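Local coordinates for protein ubiquitin conjugating enzyme (Agrocybe aegerita, PDB 3WE5) that probably acts as an E2 enzyme of the ubiquitin pathway, accepting activated ubiquitin as a thioester and passing it on to target proteins, at residues Q67-F79 with A89-H103. Residues are numbered along the deposited sequence; the frame is centred on the assembly and turned at random.
Sequences QYQGEAYTLQFRF and AVQFVVTDGKEAPVH
Strands 72-78 and 89-92 form the last antiparallel hairpin of the four-stranded E2 (UBC-fold) sheet, and the chain leaving 89-92 loops back to H103 across the start of its partner. R78 and A89 bond through both backbone N–O pairs, as do Q76 and Q91. L75, F77, V90 and F92 supply apolar bulk to the face that F77 turns onto helix 127-140. L75 CD1 sits over the centre of the F92 ring, 3.9 Å from its centroid, while P101 CD covers the opposite face.

The face bearing Q76, R78 and Q91 is largely polar, with A89 small enough to sit beside R78 CB. Q91 OE1 takes R78 NH2 at 2.9 Å, the donor tilted 20° from the amide plane; chi1 of 64° places Q91 CG between backbone N and carbonyl carbon. D159 holds NH1 by a salt bridge, and NE donates to a water that also receives Q76 NE2 and donates to A89 O.

Near the start of strand 72-78, Y73 lays one ring face against P101 CB, with E99 O at the ring edge, and its hydroxyl donates to E71 OE1. With an alanine here, P101 would probably lose its aromatic cover and E71 OE1 its hydroxyl donor. A water bridges Y73 OH and V102 N. Y68 joins a flat apolar ring beside P101 to a polar tip: OH donates to V102 O at 2.7 Å, from 37° above the carbonyl plane.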
ATOM      1  N   GLN A  67      16.659   4.377  -0.959  1.00 24.43           N
ATOM      2  CA  GLN A  67      16.440   3.389  -1.992  1.00 23.18           C
ATOM      3  C   GLN A  67      16.438   3.991  -3.395  1.00 25.94           C
ATOM      4  O   GLN A  67      16.268   3.280  -4.375  1.00 27.38           O
ATOM      5  CB  GLN A  67      15.122   2.669  -1.736  1.00 22.80           C
ATOM      6  CG  GLN A  67      15.100   1.896  -0.415  1.00 30.90           C
ATOM      7  CD  GLN A  67      16.050   0.712  -0.434  1.00 38.71           C
ATOM      8  OE1 GLN A  67      15.920  -0.182  -1.272  1.00 40.55           O
ATOM      9  NE2 GLN A  67      17.017   0.706   0.484  1.00 40.85           N
ATOM     10  N   TYR A  68      16.617   5.308  -3.480  1.00 22.26           N
ATOM     11  CA  TYR A  68      16.505   6.031  -4.752  1.00 23.51           C
ATOM     12  C   TYR A  68      17.771   6.847  -5.004  1.00 33.95           C
ATOM     13  O   TYR A  68      17.741   7.867  -5.686  1.00 24.73           O
ATOM     14  CB  TYR A  68      15.266   6.948  -4.726  1.00 24.56           C
ATOM     15  CG  TYR A  68      14.022   6.243  -4.223  1.00 21.68           C
ATOM     16  CD1 TYR A  68      13.226   5.506  -5.086  1.00 22.67           C
ATOM     17  CD2 TYR A  68      13.654   6.308  -2.879  1.00 19.54           C
ATOM     18  CE1 TYR A  68      12.100   4.853  -4.629  1.00 23.50           C
ATOM     19  CE2 TYR A  68      12.537   5.651  -2.416  1.00 22.29           C
ATOM     20  CZ  TYR A  68      11.766   4.928  -3.295  1.00 18.94           C
ATOM     21  OH  TYR A  68      10.640   4.277  -2.835  1.00 25.45           O
ATOM     22  N   GLN A  69      18.892   6.385  -4.454  1.00 26.30           N
ATOM     23  CA  GLN A  69      20.152   7.117  -4.557  1.00 25.74           C
ATOM     24  C   GLN A  69      20.513   7.407  -6.010  1.00 34.08           C
ATOM     25  O   GLN A  69      20.442   6.524  -6.863  1.00 37.06           O
ATOM     26  CB  GLN A  69      21.275   6.320  -3.866  1.00 34.49           C
ATOM     27  CG  GLN A  69      22.484   7.146  -3.443  1.00 51.09           C
ATOM     28  CD  GLN A  69      23.373   7.526  -4.613  1.00 53.70           C
ATOM     29  OE1 GLN A  69      23.570   6.736  -5.539  1.00 54.23           O
ATOM     30  NE2 GLN A  69      23.906   8.745  -4.585  1.00 49.99           N
ATOM     31  N   GLY A  70      20.860   8.663  -6.287  1.00 29.56           N
ATOM     32  CA  GLY A  70      21.334   9.069  -7.601  1.00 37.29           C
ATOM     33  C   GLY A  70      20.295   9.202  -8.702  1.00 39.31           C
ATOM     34  O   GLY A  70      20.644   9.399  -9.864  1.00 45.01           O
ATOM     35  N   GLU A  71      19.018   9.094  -8.349  1.00 29.26           N
ATOM     36  CA  GLU A  71      17.958   9.146  -9.350  1.00 28.28           C
ATOM     37  C   GLU A  71      17.206  10.469  -9.245  1.00 21.17           C
ATOM     38  O   GLU A  71      17.085  11.021  -8.149  1.00 25.76           O
ATOM     39  CB  GLU A  71      17.016   7.965  -9.135  1.00 33.49           C
ATOM     40  CG  GLU A  71      17.785   6.664  -8.987  1.00 36.68           C
ATOM     41  CD  GLU A  71      16.891   5.466  -8.815  1.00 51.10           C
ATOM     42  OE1 GLU A  71      15.915   5.562  -8.040  1.00 39.00           O
ATOM     43  OE2 GLU A  71      17.168   4.429  -9.456  1.00 45.30           O
ATOM     44  N   ALA A  72      16.739  10.995 -10.381  1.00 25.35           N
ATOM     45  CA  ALA A  72      15.931  12.208 -10.386  1.00 21.88           C
ATOM     46  C   ALA A  72      14.567  11.908 -11.007  1.00 25.37           C
ATOM     47  O   ALA A  72      14.484  11.385 -12.123  1.00 40.39           O
ATOM     48  CB  ALA A  72      16.622  13.320 -11.153  1.00 25.56           C
ATOM     49  N   TYR A  73      13.502  12.235 -10.285  1.00 14.81           N
ATOM     50  CA  TYR A  73      12.156  11.970 -10.775  1.00 13.55           C
ATOM     51  C   TYR A  73      11.510  13.279 -11.108  1.00 20.03           C
ATOM     52  O   TYR A  73      11.779  14.276 -10.465  1.00 23.61           O
ATOM     53  CB  TYR A  73      11.331  11.249  -9.711  1.00 15.49           C
ATOM     54  CG  TYR A  73      11.930   9.911  -9.387  1.00 17.35           C
ATOM     55  CD1 TYR A  73      11.611   8.807 -10.152  1.00 21.33           C
ATOM     56  CD2 TYR A  73      12.834   9.765  -8.338  1.00 20.73           C
ATOM     57  CE1 TYR A  73      12.153   7.586  -9.891  1.00 20.62           C
ATOM     58  CE2 TYR A  73      13.395   8.517  -8.064  1.00 24.55           C
ATOM     59  CZ  TYR A  73      13.044   7.439  -8.855  1.00 23.71           C
ATOM     60  OH  TYR A  73      13.557   6.170  -8.634  1.00 31.64           O
ATOM     61  N   THR A  74      10.621  13.271 -12.094  1.00 15.55           N
ATOM     62  CA  THR A  74       9.939  14.505 -12.467  1.00 14.39           C
ATOM     63  C   THR A  74       8.581  14.542 -11.782  1.00 13.16           C
ATOM     64  O   THR A  74       7.808  13.586 -11.867  1.00 15.29           O
ATOM     65  CB  THR A  74       9.788  14.575 -13.991  1.00 16.27           C
ATOM     66  OG1 THR A  74      11.100  14.660 -14.571  1.00 18.49           O
ATOM     67  CG2 THR A  74       8.989  15.787 -14.415  1.00 16.91           C
ATOM     68  N   LEU A  75       8.320  15.656 -11.104  1.00 13.29           N
ATOM     69  CA  LEU A  75       7.091  15.857 -10.314  1.00 11.21           C
ATOM     70  C   LEU A  75       6.313  17.020 -10.918  1.00 10.40           C
ATOM     71  O   LEU A  75       6.859  18.105 -11.121  1.00 15.93           O
ATOM     72  CB  LEU A  75       7.465  16.170  -8.862  1.00 15.55           C
ATOM     73  CG  LEU A  75       6.341  16.295  -7.825  1.00 13.05           C
ATOM     74  CD1 LEU A  75       5.620  14.946  -7.672  1.00 14.28           C
ATOM     75  CD2 LEU A  75       6.907  16.762  -6.466  1.00 16.70           C
ATOM     76  N   GLN A  76       5.029  16.780 -11.196  1.00 11.34           N
ATOM     77  CA  GLN A  76       4.173  17.784 -11.828  1.00 10.28           C
ATOM     78  C   GLN A  76       3.149  18.302 -10.828  1.00 11.16           C
ATOM     79  O   GLN A  76       2.581  17.516 -10.072  1.00 13.11           O
ATOM     80  CB  GLN A  76       3.466  17.122 -13.012  1.00 13.73           C
ATOM     81  CG  GLN A  76       2.456  17.992 -13.782  1.00 16.60           C
ATOM     82  CD  GLN A  76       1.752  17.132 -14.830  1.00 21.17           C
ATOM     83  OE1 GLN A  76       2.311  16.861 -15.883  1.00 26.05           O
ATOM     84  NE2 GLN A  76       0.563  16.637 -14.509  1.00 19.85           N
ATOM     85  N   PHE A  77       2.982  19.620 -10.802  1.00  9.66           N
ATOM     86  CA  PHE A  77       1.926  20.293 -10.038  1.00  8.72           C
ATOM     87  C   PHE A  77       0.939  20.885 -11.021  1.00 11.75           C
ATOM     88  O   PHE A  77       1.341  21.596 -11.934  1.00 13.05           O
ATOM     89  CB  PHE A  77       2.514  21.437  -9.224  1.00 12.70           C
ATOM     90  CG  PHE A  77       3.301  20.975  -8.047  1.00 12.90           C
ATOM     91  CD1 PHE A  77       4.546  20.416  -8.218  1.00 14.13           C
ATOM     92  CD2 PHE A  77       2.786  21.103  -6.760  1.00 11.97           C
ATOM     93  CE1 PHE A  77       5.281  19.966  -7.096  1.00 14.71           C
ATOM     94  CE2 PHE A  77       3.488  20.676  -5.679  1.00 13.71           C
ATOM     95  CZ  PHE A  77       4.732  20.089  -5.836  1.00 13.45           C
ATOM     96  N   ARG A  78      -0.347  20.619 -10.820  1.00 12.04           N
ATOM     97  CA  ARG A  78      -1.388  21.357 -11.550  1.00 13.82           C
ATOM     98  C   ARG A  78      -2.259  22.142 -10.580  1.00 13.07           C
ATOM     99  O   ARG A  78      -2.651  21.609  -9.527  1.00 17.54           O
ATOM    100  CB  ARG A  78      -2.236  20.386 -12.386  1.00 14.57           C
ATOM    101  CG  ARG A  78      -1.549  19.943 -13.662  1.00 15.63           C
ATOM    102  CD  ARG A  78      -2.464  19.103 -14.540  1.00 23.57           C
ATOM    103  NE  ARG A  78      -2.607  17.756 -14.008  1.00 27.99           N
ATOM    104  CZ  ARG A  78      -3.428  16.842 -14.511  1.00 39.62           C
ATOM    105  NH1 ARG A  78      -4.208  17.143 -15.546  1.00 36.39           N
ATOM    106  NH2 ARG A  78      -3.477  15.633 -13.975  1.00 25.48           N
ATOM    107  N   PHE A  79      -2.554  23.393 -10.925  1.00 12.71           N
ATOM    108  CA  PHE A  79      -3.284  24.322 -10.037  1.00 13.97           C
ATOM    109  C   PHE A  79      -4.629  24.698 -10.642  1.00 21.77           C
ATOM    110  O   PHE A  79      -4.692  25.067 -11.820  1.00 18.30           O
ATOM    111  CB  PHE A  79      -2.474  25.612  -9.802  1.00 13.34           C
ATOM    112  CG  PHE A  79      -1.022  25.361  -9.425  1.00 10.19           C
ATOM    113  CD1 PHE A  79      -0.701  24.950  -8.135  1.00 13.33           C
ATOM    114  CD2 PHE A  79      -0.008  25.519 -10.355  1.00 15.25           C
ATOM    115  CE1 PHE A  79       0.633  24.666  -7.782  1.00 13.34           C
ATOM    116  CE2 PHE A  79       1.335  25.277  -9.996  1.00 12.53           C
ATOM    117  CZ  PHE A  79       1.640  24.848  -8.715  1.00 11.27           C
ATOM    118  N   ALA A  89      -2.941  19.474  -7.684  1.00 13.43           N
ATOM    119  CA  ALA A  89      -2.960  18.096  -8.149  1.00 12.37           C
ATOM    120  C   ALA A  89      -1.512  17.739  -8.448  1.00 13.41           C
ATOM    121  O   ALA A  89      -0.860  18.395  -9.257  1.00 14.74           O
ATOM    122  CB  ALA A  89      -3.791  17.979  -9.389  1.00 18.12           C
ATOM    123  N   VAL A  90      -0.994  16.741  -7.759  1.00 12.85           N
ATOM    124  CA  VAL A  90       0.441  16.452  -7.820  1.00 15.45           C
ATOM    125  C   VAL A  90       0.693  14.990  -8.192  1.00 12.30           C
ATOM    126  O   VAL A  90       0.111  14.074  -7.598  1.00 16.06           O
ATOM    127  CB  VAL A  90       1.082  16.756  -6.445  1.00 10.39           C
ATOM    128  CG1 VAL A  90       2.599  16.509  -6.500  1.00 16.56           C
ATOM    129  CG2 VAL A  90       0.819  18.183  -6.029  1.00 10.79           C
ATOM    130  N   GLN A  91       1.558  14.760  -9.183  1.00 11.75           N
ATOM    131  CA  GLN A  91       1.867  13.408  -9.616  1.00 17.90           C
ATOM    132  C   GLN A  91       3.272  13.353 -10.215  1.00 12.31           C
ATOM    133  O   GLN A  91       3.782  14.356 -10.756  1.00 13.06           O
ATOM    134  CB  GLN A  91       0.826  12.925 -10.633  1.00 17.64           C
ATOM    135  CG  GLN A  91       0.819  13.737 -11.915  1.00 16.92           C
ATOM    136  CD  GLN A  91      -0.560  13.777 -12.560  1.00 22.47           C
ATOM    137  OE1 GLN A  91      -1.347  14.695 -12.313  1.00 24.26           O
ATOM    138  NE2 GLN A  91      -0.855  12.785 -13.391  1.00 22.67           N
ATOM    139  N   PHE A  92       3.905  12.191 -10.089  1.00 16.07           N
ATOM    140  CA  PHE A  92       5.146  11.950 -10.805  1.00 15.41           C
ATOM    141  C   PHE A  92       4.776  11.737 -12.264  1.00 15.98           C
ATOM    142  O   PHE A  92       3.740  11.115 -12.573  1.00 17.64           O
ATOM    143  CB  PHE A  92       5.897  10.745 -10.223  1.00 19.37           C
ATOM    144  CG  PHE A  92       6.529  11.025  -8.878  1.00 14.92           C
ATOM    145  CD1 PHE A  92       7.725  11.734  -8.790  1.00 16.83           C
ATOM    146  CD2 PHE A  92       5.905  10.626  -7.699  1.00 13.81           C
ATOM    147  CE1 PHE A  92       8.315  12.020  -7.538  1.00 18.33           C
ATOM    148  CE2 PHE A  92       6.493  10.893  -6.445  1.00 19.15           C
ATOM    149  CZ  PHE A  92       7.694  11.589  -6.360  1.00 16.19           C
ATOM    150  N   VAL A  93       5.617  12.273 -13.142  1.00 16.43           N
ATOM    151  CA  VAL A  93       5.441  12.159 -14.589  1.00 20.88           C
ATOM    152  C   VAL A  93       5.900  10.795 -15.097  1.00 22.17           C
ATOM    153  O   VAL A  93       6.975  10.289 -14.731  1.00 20.33           O
ATOM    154  CB  VAL A  93       6.158  13.300 -15.317  1.00 20.39           C
ATOM    155  CG1 VAL A  93       6.085  13.124 -16.846  1.00 19.93           C
ATOM    156  CG2 VAL A  93       5.536  14.620 -14.933  1.00 15.10           C
ATOM    157  N   VAL A  94       5.061  10.174 -15.917  1.00 20.45           N
ATOM    158  CA  VAL A  94       5.406   8.853 -16.441  1.00 21.72           C
ATOM    159  C   VAL A  94       5.350   8.818 -17.958  1.00 25.92           C
ATOM    160  O   VAL A  94       5.240   7.735 -18.558  1.00 27.71           O
ATOM    161  CB  VAL A  94       4.530   7.735 -15.837  1.00 24.42           C
ATOM    162  CG1 VAL A  94       4.796   7.608 -14.352  1.00 21.72           C
ATOM    163  CG2 VAL A  94       3.038   7.996 -16.095  1.00 23.67           C
ATOM    164  N   THR A  95       5.422   9.996 -18.573  1.00 27.08           N
ATOM    165  CA  THR A  95       5.458  10.094 -20.032  1.00 30.50           C
ATOM    166  C   THR A  95       6.884  10.020 -20.552  1.00 33.24           C
ATOM    167  O   THR A  95       7.845  10.234 -19.807  1.00 27.85           O
ATOM    168  CB  THR A  95       4.820  11.400 -20.538  1.00 28.94           C
ATOM    169  OG1 THR A  95       5.414  12.516 -19.864  1.00 32.97           O
ATOM    170  CG2 THR A  95       3.320  11.409 -20.275  1.00 36.48           C
ATOM    171  N   ASP A  96       7.024   9.712 -21.838  1.00 37.59           N
ATOM    172  CA  ASP A  96       8.319   9.777 -22.509  1.00 34.79           C
ATOM    173  C   ASP A  96       9.412   8.945 -21.849  1.00 26.09           C
ATOM    174  O   ASP A  96      10.547   9.403 -21.717  1.00 36.02           O
ATOM    175  CB  ASP A  96       8.787  11.230 -22.618  1.00 40.08           C
ATOM    176  CG  ASP A  96       7.736  12.126 -23.220  1.00 52.26           C
ATOM    177  OD1 ASP A  96       7.414  11.928 -24.408  1.00 56.02           O
ATOM    178  OD2 ASP A  96       7.236  13.025 -22.509  1.00 55.21           O
ATOM    179  N   GLY A  97       9.075   7.732 -21.424  1.00 30.37           N
ATOM    180  CA  GLY A  97      10.071   6.849 -20.847  1.00 32.19           C
ATOM    181  C   GLY A  97      10.345   7.095 -19.376  1.00 42.94           C
ATOM    182  O   GLY A  97      11.114   6.361 -18.747  1.00 44.22           O
ATOM    183  N   LYS A  98       9.731   8.136 -18.821  1.00 32.72           N
ATOM    184  CA  LYS A  98       9.887   8.408 -17.397  1.00 30.83           C
ATOM    185  C   LYS A  98       9.115   7.391 -16.588  1.00 30.13           C
ATOM    186  O   LYS A  98       8.043   6.938 -16.998  1.00 28.66           O
ATOM    187  CB  LYS A  98       9.401   9.814 -17.054  1.00 20.26           C
ATOM    188  CG  LYS A  98      10.339  10.899 -17.529  1.00 31.25           C
ATOM    189  CD  LYS A  98       9.873  12.252 -17.040  1.00 28.13           C
ATOM    190  CE  LYS A  98      10.829  13.337 -17.475  1.00 31.38           C
ATOM    191  NZ  LYS A  98      10.943  13.357 -18.957  1.00 37.51           N
ATOM    192  N   GLU A  99       9.649   7.034 -15.428  1.00 27.60           N
ATOM    193  CA  GLU A  99       8.957   6.086 -14.572  1.00 26.77           C
ATOM    194  C   GLU A  99       8.757   6.692 -13.196  1.00 22.16           C
ATOM    195  O   GLU A  99       9.568   7.502 -12.749  1.00 24.40           O
ATOM    196  CB  GLU A  99       9.734   4.768 -14.485  1.00 39.12           C
ATOM    197  CG  GLU A  99      10.010   4.135 -15.860  1.00 42.04           C
ATOM    198  CD  GLU A  99      10.404   2.666 -15.779  1.00 65.37           C
ATOM    199  OE1 GLU A  99       9.614   1.863 -15.234  1.00 72.88           O
ATOM    200  OE2 GLU A  99      11.503   2.315 -16.266  1.00 72.40           O
ATOM    201  N   ALA A 100       7.674   6.308 -12.526  1.00 21.02           N
ATOM    202  CA  ALA A 100       7.433   6.788 -11.161  1.00 23.22           C
ATOM    203  C   ALA A 100       8.365   6.060 -10.221  1.00 21.57           C
ATOM    204  O   ALA A 100       8.769   4.919 -10.496  1.00 25.48           O
ATOM    205  CB  ALA A 100       5.976   6.553 -10.750  1.00 20.10           C
ATOM    206  N   PRO A 101       8.720   6.697  -9.103  1.00 16.54           N
ATOM    207  CA  PRO A 101       9.497   5.925  -8.129  1.00 20.74           C
ATOM    208  C   PRO A 101       8.664   4.734  -7.648  1.00 25.42           C
ATOM    209  O   PRO A 101       7.442   4.868  -7.495  1.00 23.52           O
ATOM    210  CB  PRO A 101       9.714   6.919  -6.984  1.00 25.47           C
ATOM    211  CG  PRO A 101       8.658   7.992  -7.186  1.00 24.82           C
ATOM    212  CD  PRO A 101       8.434   8.072  -8.647  1.00 18.33           C
ATOM    213  N   VAL A 102       9.306   3.587  -7.433  1.00 23.49           N
ATOM    214  CA  VAL A 102       8.605   2.442  -6.860  1.00 18.60           C
ATOM    215  C   VAL A 102       8.562   2.620  -5.350  1.00 20.20           C
ATOM    216  O   VAL A 102       9.592   2.548  -4.665  1.00 24.09           O
ATOM    217  CB  VAL A 102       9.274   1.114  -7.235  1.00 31.02           C
ATOM    218  CG1 VAL A 102       8.484  -0.052  -6.655  1.00 27.76           C
ATOM    219  CG2 VAL A 102       9.355   0.993  -8.739  1.00 24.27           C
ATOM    220  N   HIS A 103       7.364   2.881  -4.834  1.00 20.32           N
ATOM    221  CA  HIS A 103       7.169   3.284  -3.453  1.00 22.24           C
ATOM    222  C   HIS A 103       5.741   2.930  -3.061  1.00 16.64           C
ATOM    223  O   HIS A 103       4.842   2.999  -3.902  1.00 16.47           O
ATOM    224  CB  HIS A 103       7.382   4.808  -3.330  1.00 20.17           C
ATOM    225  CG  HIS A 103       7.299   5.317  -1.932  1.00 20.62           C
ATOM    226  ND1 HIS A 103       6.103   5.645  -1.328  1.00 19.63           N
ATOM    227  CD2 HIS A 103       8.258   5.553  -1.007  1.00 18.68           C
ATOM    228  CE1 HIS A 103       6.327   6.043  -0.094  1.00 18.29           C
ATOM    229  NE2 HIS A 103       7.631   6.012   0.122  1.00 20.02           N
TER
HETATM  230  O   HOH W   1      12.078   3.444  -8.326  1.00 32.62           O
HETATM  231  O   HOH W   2      -0.727  17.059 -11.796  1.00 18.00           O